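Local coordinates for dITP/XTP pyrophosphatase (Staphylococcus aureus, PDB 4BNQ), which probably hydrolyses non-canonical purine nucleoside triphosphates such as XTP, dITP and ITP to monophosphate and diphosphate, cleansing the nucleotide pool with the aid of magnesium, at residues N48-S53 with T128-G133; N15-I20 with N180-L185. All coordinates share one frame; numbering follows the deposited sequence.

Contact 1 (N48-S53 with T128-G133); sequences NAILKS and TKVFKG. With PO4 (phosphate ion), chain C.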
loop_
_atom_site.group_PDB
_atom_site.type_symbol
_atom_site.label_atom_id
_atom_site.label_comp_id
_atom_site.label_asym_id
_atom_site.label_seq_id
_atom_site.Cartn_x
_atom_site.Cartn_y
_atom_site.Cartn_z
ATOM N N ASN A 48 2.679 -20.682 -2.002
ATOM C CA ASN A 48 2.513 -20.964 -3.424
ATOM C C ASN A 48 3.455 -20.123 -4.292
ATOM O O ASN A 48 4.024 -20.629 -5.255
ATOM C CB ASN A 48 1.055 -20.793 -3.841
ATOM C CG ASN A 48 0.201 -21.957 -3.406
ATOM O OD1 ASN A 48 0.696 -23.077 -3.272
ATOM N ND2 ASN A 48 -1.084 -21.706 -3.179
ATOM N N ALA A 49 3.624 -18.849 -3.937
ATOM C CA ALA A 49 4.542 -17.967 -4.663
ATOM C C ALA A 49 6.004 -18.438 -4.560
ATOM O O ALA A 49 6.723 -18.469 -5.550
ATOM C CB ALA A 49 4.407 -16.537 -4.161
ATOM N N ILE A 50 6.430 -18.802 -3.356
ATOM C CA ILE A 50 7.773 -19.316 -3.134
ATOM C C ILE A 50 8.042 -20.570 -3.972
ATOM O O ILE A 50 9.116 -20.724 -4.559
ATOM C CB ILE A 50 7.997 -19.644 -1.643
ATOM C CG1 ILE A 50 8.053 -18.349 -0.821
ATOM C CG2 ILE A 50 9.274 -20.460 -1.457
ATOM C CD1 ILE A 50 8.246 -18.571 0.678
ATOM N N LEU A 51 7.068 -21.466 -4.039
ATOM C CA LEU A 51 7.255 -22.687 -4.806
ATOM C C LEU A 51 7.482 -22.328 -6.275
ATOM O O LEU A 51 8.343 -22.899 -6.941
ATOM C CB LEU A 51 6.047 -23.637 -4.641
ATOM C CG LEU A 51 5.841 -24.347 -3.293
ATOM C CD1 LEU A 51 4.423 -24.916 -3.196
ATOM C CD2 LEU A 51 6.850 -25.468 -3.101
ATOM N N LYS A 52 6.732 -21.363 -6.788
ATOM C CA LYS A 52 6.888 -21.023 -8.200
ATOM C C LYS A 52 8.210 -20.324 -8.490
ATOM O O LYS A 52 8.905 -20.704 -9.432
ATOM C CB LYS A 52 5.673 -20.247 -8.736
ATOM C CG LYS A 52 4.403 -21.137 -8.872
ATOM C CD LYS A 52 3.152 -20.352 -9.295
ATOM C CE LYS A 52 2.667 -19.434 -8.183
ATOM N NZ LYS A 52 1.295 -18.921 -8.438
ATOM N N SER A 53 8.579 -19.330 -7.675
ATOM C CA SER A 53 9.804 -18.573 -7.948
ATOM C C SER A 53 11.049 -19.435 -7.781
ATOM O O SER A 53 11.963 -19.381 -8.610
ATOM C CB SER A 53 9.911 -17.325 -7.067
ATOM O OG SER A 53 9.950 -17.697 -5.710
ATOM N N THR A 128 15.148 -16.571 -0.711
ATOM C CA THR A 128 13.900 -16.093 -1.275
ATOM C C THR A 128 13.274 -15.010 -0.408
ATOM O O THR A 128 13.261 -15.116 0.822
ATOM C CB THR A 128 12.914 -17.229 -1.462
ATOM O OG1 THR A 128 13.442 -18.142 -2.438
ATOM C CG2 THR A 128 11.578 -16.684 -1.939
ATOM N N LYS A 129 12.759 -13.961 -1.048
ATOM C CA LYS A 129 12.110 -12.885 -0.314
ATOM C C LYS A 129 10.669 -12.645 -0.819
ATOM O O LYS A 129 10.409 -12.706 -2.029
ATOM C CB LYS A 129 12.979 -11.621 -0.384
ATOM C CG LYS A 129 12.548 -10.538 0.587
ATOM C CD LYS A 129 12.202 -11.098 1.979
ATOM C CE LYS A 129 11.403 -10.069 2.803
ATOM N NZ LYS A 129 12.103 -8.756 2.958
ATOM N N VAL A 130 9.739 -12.404 0.110
ATOM C CA VAL A 130 8.320 -12.236 -0.227
ATOM C C VAL A 130 7.775 -10.853 0.131
ATOM O O VAL A 130 8.195 -10.251 1.122
ATOM C CB VAL A 130 7.437 -13.293 0.474
ATOM C CG1 VAL A 130 7.815 -14.673 0.006
ATOM C CG2 VAL A 130 7.576 -13.185 1.995
ATOM N N PHE A 131 6.824 -10.364 -0.670
ATOM C CA PHE A 131 6.198 -9.060 -0.445
ATOM C C PHE A 131 4.688 -9.118 -0.681
ATOM O O PHE A 131 4.234 -9.641 -1.702
ATOM C CB PHE A 131 6.798 -8.022 -1.386
ATOM C CG PHE A 131 8.297 -8.002 -1.393
ATOM C CD1 PHE A 131 9.018 -8.870 -2.201
ATOM C CD2 PHE A 131 8.991 -7.114 -0.599
ATOM C CE1 PHE A 131 10.401 -8.839 -2.215
ATOM C CE2 PHE A 131 10.377 -7.092 -0.610
ATOM C CZ PHE A 131 11.078 -7.944 -1.412
ATOM N N LYS A 132 3.910 -8.564 0.248
ATOM C CA LYS A 132 2.451 -8.664 0.178
ATOM C C LYS A 132 1.767 -7.324 -0.091
ATOM O O LYS A 132 2.067 -6.328 0.565
ATOM C CB LYS A 132 1.904 -9.279 1.470
ATOM C CG LYS A 132 0.393 -9.312 1.552
ATOM C CD LYS A 132 -0.127 -10.473 2.412
ATOM C CE LYS A 132 0.197 -10.308 3.892
ATOM N NZ LYS A 132 -0.405 -11.411 4.714
ATOM N N GLY A 133 0.851 -7.303 -1.059
ATOM C CA GLY A 133 0.016 -6.137 -1.304
ATOM C C GLY A 133 -1.465 -6.488 -1.191
ATOM O O GLY A 133 -1.859 -7.643 -1.427
HETATM P P PO4 C . 0.121 -18.459 -11.803
HETATM O O1 PO4 C . 0.826 -17.136 -11.499
HETATM O O2 PO4 C . -1.346 -18.202 -12.058
HETATM O O3 PO4 C . 0.256 -19.371 -10.597
HETATM O O4 PO4 C . 0.741 -19.118 -13.002
#
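Helix 45-60 of the Ham1 fold packs on the antiparallel sheet, and Ile50 meets Thr128 and Val130 where this helix crosses strand 126-139. The axes of the two segments pass 9.5 Å apart at 137°; Ile50 and Ser53 on the helix meet Thr128 and Val130 on the strand. The methyls of Thr128 and Val130, alternate residues on one face of the strand, receive the isoleucine. Ile50 CG1 lies 3.8 Å from Val130 CG1 and 4.1 Å from Thr128 CG2, while Ile50 CD1 is 4.0 Å from Val130 CG1. Branched residues suit the place, offering the helix methyls close to the backbone. Thr128 turns its CG2 to the helix with that methyl anti to the backbone N, which leaves OG1 to hydrogen-bond Glu54 and Ser122. Ser53, a turn further along the helix, brings OG to 4.2 Å from Thr128 CG2; this small hydroxyl finds its polar partners in Ser120 and Ser122 of strand 112-123.

On another side of the helix Lys52 reaches into the predicted catalytic site. Its chain bends at chi3 (-70°) and carries NZ to within 2.4 Å of O3 of a phosphate ion, too short to be taken literally, so the exact placing of amine and anion is doubtful. NZ also forms a salt bridge with Asp68, the predicted proton acceptor and magnesium ligand, and a hydrogen bond to the carbonyl of Asp67. Ser8, Asn9 and Lys13 bind the same phosphate, which was probably picked up from the crystallisation liquor and is consistent with a place for a substrate phosphate. The contact is thus apolar with polar margins: Ile50 packs by its CG1 methylene and CD1 on strand methyls, while Asp68 and the Asp67 carbonyl hold the lysine amine beside the phosphate.

Contact 2 (N15-I20 with N180-L185); sequences NDFKVI and NAINLL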
loop_
_atom_site.group_PDB
_atom_site.type_symbol
_atom_site.label_atom_id
_atom_site.label_comp_id
_atom_site.label_asym_id
_atom_site.label_seq_id
_atom_site.Cartn_x
_atom_site.Cartn_y
_atom_site.Cartn_z
ATOM N N ASN A 15 0.479 -9.087 -18.240
ATOM C CA ASN A 15 0.024 -7.790 -18.718
ATOM C C ASN A 15 0.095 -6.715 -17.642
ATOM O O ASN A 15 0.574 -5.616 -17.899
ATOM C CB ASN A 15 -1.395 -7.893 -19.276
ATOM C CG ASN A 15 -1.481 -8.840 -20.464
ATOM O OD1 ASN A 15 -0.510 -8.990 -21.227
ATOM N ND2 ASN A 15 -2.636 -9.493 -20.625
ATOM N N ASP A 16 -0.374 -7.026 -16.436
ATOM C CA ASP A 16 -0.329 -6.053 -15.345
ATOM C C ASP A 16 1.101 -5.705 -15.037
ATOM O O ASP A 16 1.420 -4.560 -14.738
ATOM C CB ASP A 16 -0.917 -6.629 -14.060
ATOM C CG ASP A 16 -2.418 -6.663 -14.059
ATOM O OD1 ASP A 16 -3.032 -6.274 -15.072
ATOM O OD2 ASP A 16 -2.985 -7.097 -13.031
ATOM N N PHE A 17 1.963 -6.710 -15.068
ATOM C CA PHE A 17 3.346 -6.483 -14.701
ATOM C C PHE A 17 4.028 -5.582 -15.717
ATOM O O PHE A 17 4.923 -4.819 -15.363
ATOM C CB PHE A 17 4.097 -7.805 -14.550
ATOM C CG PHE A 17 3.849 -8.487 -13.234
ATOM C CD1 PHE A 17 4.218 -7.874 -12.041
ATOM C CD2 PHE A 17 3.228 -9.722 -13.178
ATOM C CE1 PHE A 17 3.976 -8.496 -10.809
ATOM C CE2 PHE A 17 2.982 -10.347 -11.951
ATOM C CZ PHE A 17 3.364 -9.729 -10.770
ATOM N N LYS A 18 3.591 -5.661 -16.973
ATOM C CA LYS A 18 4.181 -4.831 -18.021
ATOM C C LYS A 18 3.839 -3.357 -17.798
ATOM O O LYS A 18 4.696 -2.493 -17.971
ATOM C CB LYS A 18 3.775 -5.306 -19.424
ATOM C CG LYS A 18 4.550 -6.548 -19.865
ATOM C CD LYS A 18 4.129 -7.055 -21.247
ATOM C CE LYS A 18 2.679 -7.475 -21.250
ATOM N NZ LYS A 18 2.238 -8.059 -22.556
ATOM N N VAL A 19 2.595 -3.092 -17.391
ATOM C CA VAL A 19 2.164 -1.754 -16.988
ATOM C C VAL A 19 2.990 -1.215 -15.818
ATOM O O VAL A 19 3.433 -0.070 -15.835
ATOM C CB VAL A 19 0.686 -1.750 -16.576
ATOM C CG1 VAL A 19 0.281 -0.354 -16.020
ATOM C CG2 VAL A 19 -0.194 -2.163 -17.760
ATOM N N ILE A 20 3.218 -2.068 -14.826
ATOM C CA ILE A 20 3.888 -1.697 -13.577
ATOM C C ILE A 20 5.414 -1.586 -13.693
ATOM O O ILE A 20 6.045 -0.907 -12.897
ATOM C CB ILE A 20 3.513 -2.720 -12.472
ATOM C CG1 ILE A 20 2.089 -2.472 -11.985
ATOM C CG2 ILE A 20 4.429 -2.638 -11.272
ATOM C CD1 ILE A 20 1.511 -3.705 -11.297
ATOM N N ASN A 180 0.653 -2.696 -5.187
ATOM C CA ASN A 180 1.109 -2.454 -3.819
ATOM C C ASN A 180 2.229 -3.395 -3.400
ATOM O O ASN A 180 3.154 -2.978 -2.717
ATOM C CB ASN A 180 -0.047 -2.542 -2.814
ATOM C CG ASN A 180 -0.936 -1.327 -2.859
ATOM O OD1 ASN A 180 -0.514 -0.262 -3.302
ATOM N ND2 ASN A 180 -2.176 -1.478 -2.415
ATOM N N ALA A 181 2.138 -4.660 -3.802
ATOM C CA ALA A 181 3.190 -5.622 -3.518
ATOM C C ALA A 181 4.476 -5.242 -4.223
ATOM O O ALA A 181 5.559 -5.370 -3.661
ATOM C CB ALA A 181 2.770 -7.000 -3.964
ATOM N N ILE A 182 4.358 -4.818 -5.475
ATOM C CA ILE A 182 5.532 -4.494 -6.266
ATOM C C ILE A 182 6.227 -3.242 -5.717
ATOM O O ILE A 182 7.445 -3.133 -5.821
ATOM C CB ILE A 182 5.184 -4.301 -7.755
ATOM C CG1 ILE A 182 4.780 -5.626 -8.380
ATOM C CG2 ILE A 182 6.380 -3.754 -8.529
ATOM C CD1 ILE A 182 5.918 -6.639 -8.476
ATOM N N ASN A 183 5.464 -2.324 -5.113
ATOM C CA ASN A 183 6.050 -1.109 -4.511
ATOM C C ASN A 183 7.016 -1.471 -3.396
ATOM O O ASN A 183 8.087 -0.870 -3.272
ATOM C CB ASN A 183 4.977 -0.147 -3.976
ATOM C CG ASN A 183 4.281 0.640 -5.077
ATOM O OD1 ASN A 183 4.801 0.778 -6.192
ATOM N ND2 ASN A 183 3.098 1.173 -4.762
ATOM N N LEU A 184 6.636 -2.467 -2.601
ATOM C CA LEU A 184 7.517 -3.000 -1.570
ATOM C C LEU A 184 8.729 -3.673 -2.214
ATOM O O LEU A 184 9.852 -3.560 -1.706
ATOM C CB LEU A 184 6.779 -3.988 -0.659
ATOM C CG LEU A 184 5.641 -3.443 0.216
ATOM C CD1 LEU A 184 4.761 -4.593 0.747
ATOM C CD2 LEU A 184 6.200 -2.618 1.370
ATOM N N LEU A 185 8.518 -4.351 -3.343
ATOM C CA LEU A 185 9.636 -4.986 -4.056
ATOM C C LEU A 185 10.604 -3.938 -4.579
ATOM O O LEU A 185 11.810 -4.041 -4.361
ATOM C CB LEU A 185 9.150 -5.837 -5.233
ATOM C CG LEU A 185 10.263 -6.372 -6.152
ATOM C CD1 LEU A 185 11.133 -7.364 -5.384
ATOM C CD2 LEU A 185 9.694 -7.042 -7.417
#
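Ile182 faces Phe17 and Ile20 where helix 177-191 packs against helix 11-20, a buried helix-helix contact of the Ham1 fold. Along the later helix, Asn180 comes first and uses ND2 to bond the carbonyl of Thr134, tying the helix to strand 126-139, and the small methyl of Ala181 fits against Cys117 and Ile119 of strand 112-123. Ile182 then carries the whole contact with segment 15-20. Its chi1 of -69° sets CG2 against Ile20, with 3.5 Å between Ile182 CG2 and Ile20 CG2, and the bend at chi2 (-67°) brings CD1 to the edge of the Phe17 ring. A beta-branched residue suits this place because it can fill two neighbouring sites at once. Asn183 and Leu184 lie farther round the helix and pack on Leu184 and Asn183 of the second subunit, respectively. Phe17 and Ile182 both lie on Ile119 as well, and Asp16, beside Phe17, makes salt bridges with Arg178 and Lys172, both predicted to bind substrate. The phenylalanine presents its edge, not a face, to the isoleucine: Ile182 CG1 lies in the ring plane 3.8 Å from Phe17 CE1, and Ile182 CD1 approaches Phe17 CE1 to 3.6 Å.

Overall arrangement
The two contacts have centres 14 Å apart and meet through strand segment 128-133. Phe131, next to Val130, points to the other face of the strand, where helix 177-191 lies, and packs on Ala181 and Leu185; Gly133 also touches Ala181, and Lys132 touches Leu184. Contact 1 joins a helix to the sheet and is partly buried, with hydroxyls among its methyls; contact 2 joins two helices, and all three of its touching residues are buried and apolar. Each borders the predicted active site, contact 1 through Lys52, contact 2 through the charged neighbours of Phe17. Both also reach the dimer partner: Lys129 forms a salt bridge with Glu190 of the second subunit, whereas contact 2 borders it by packing.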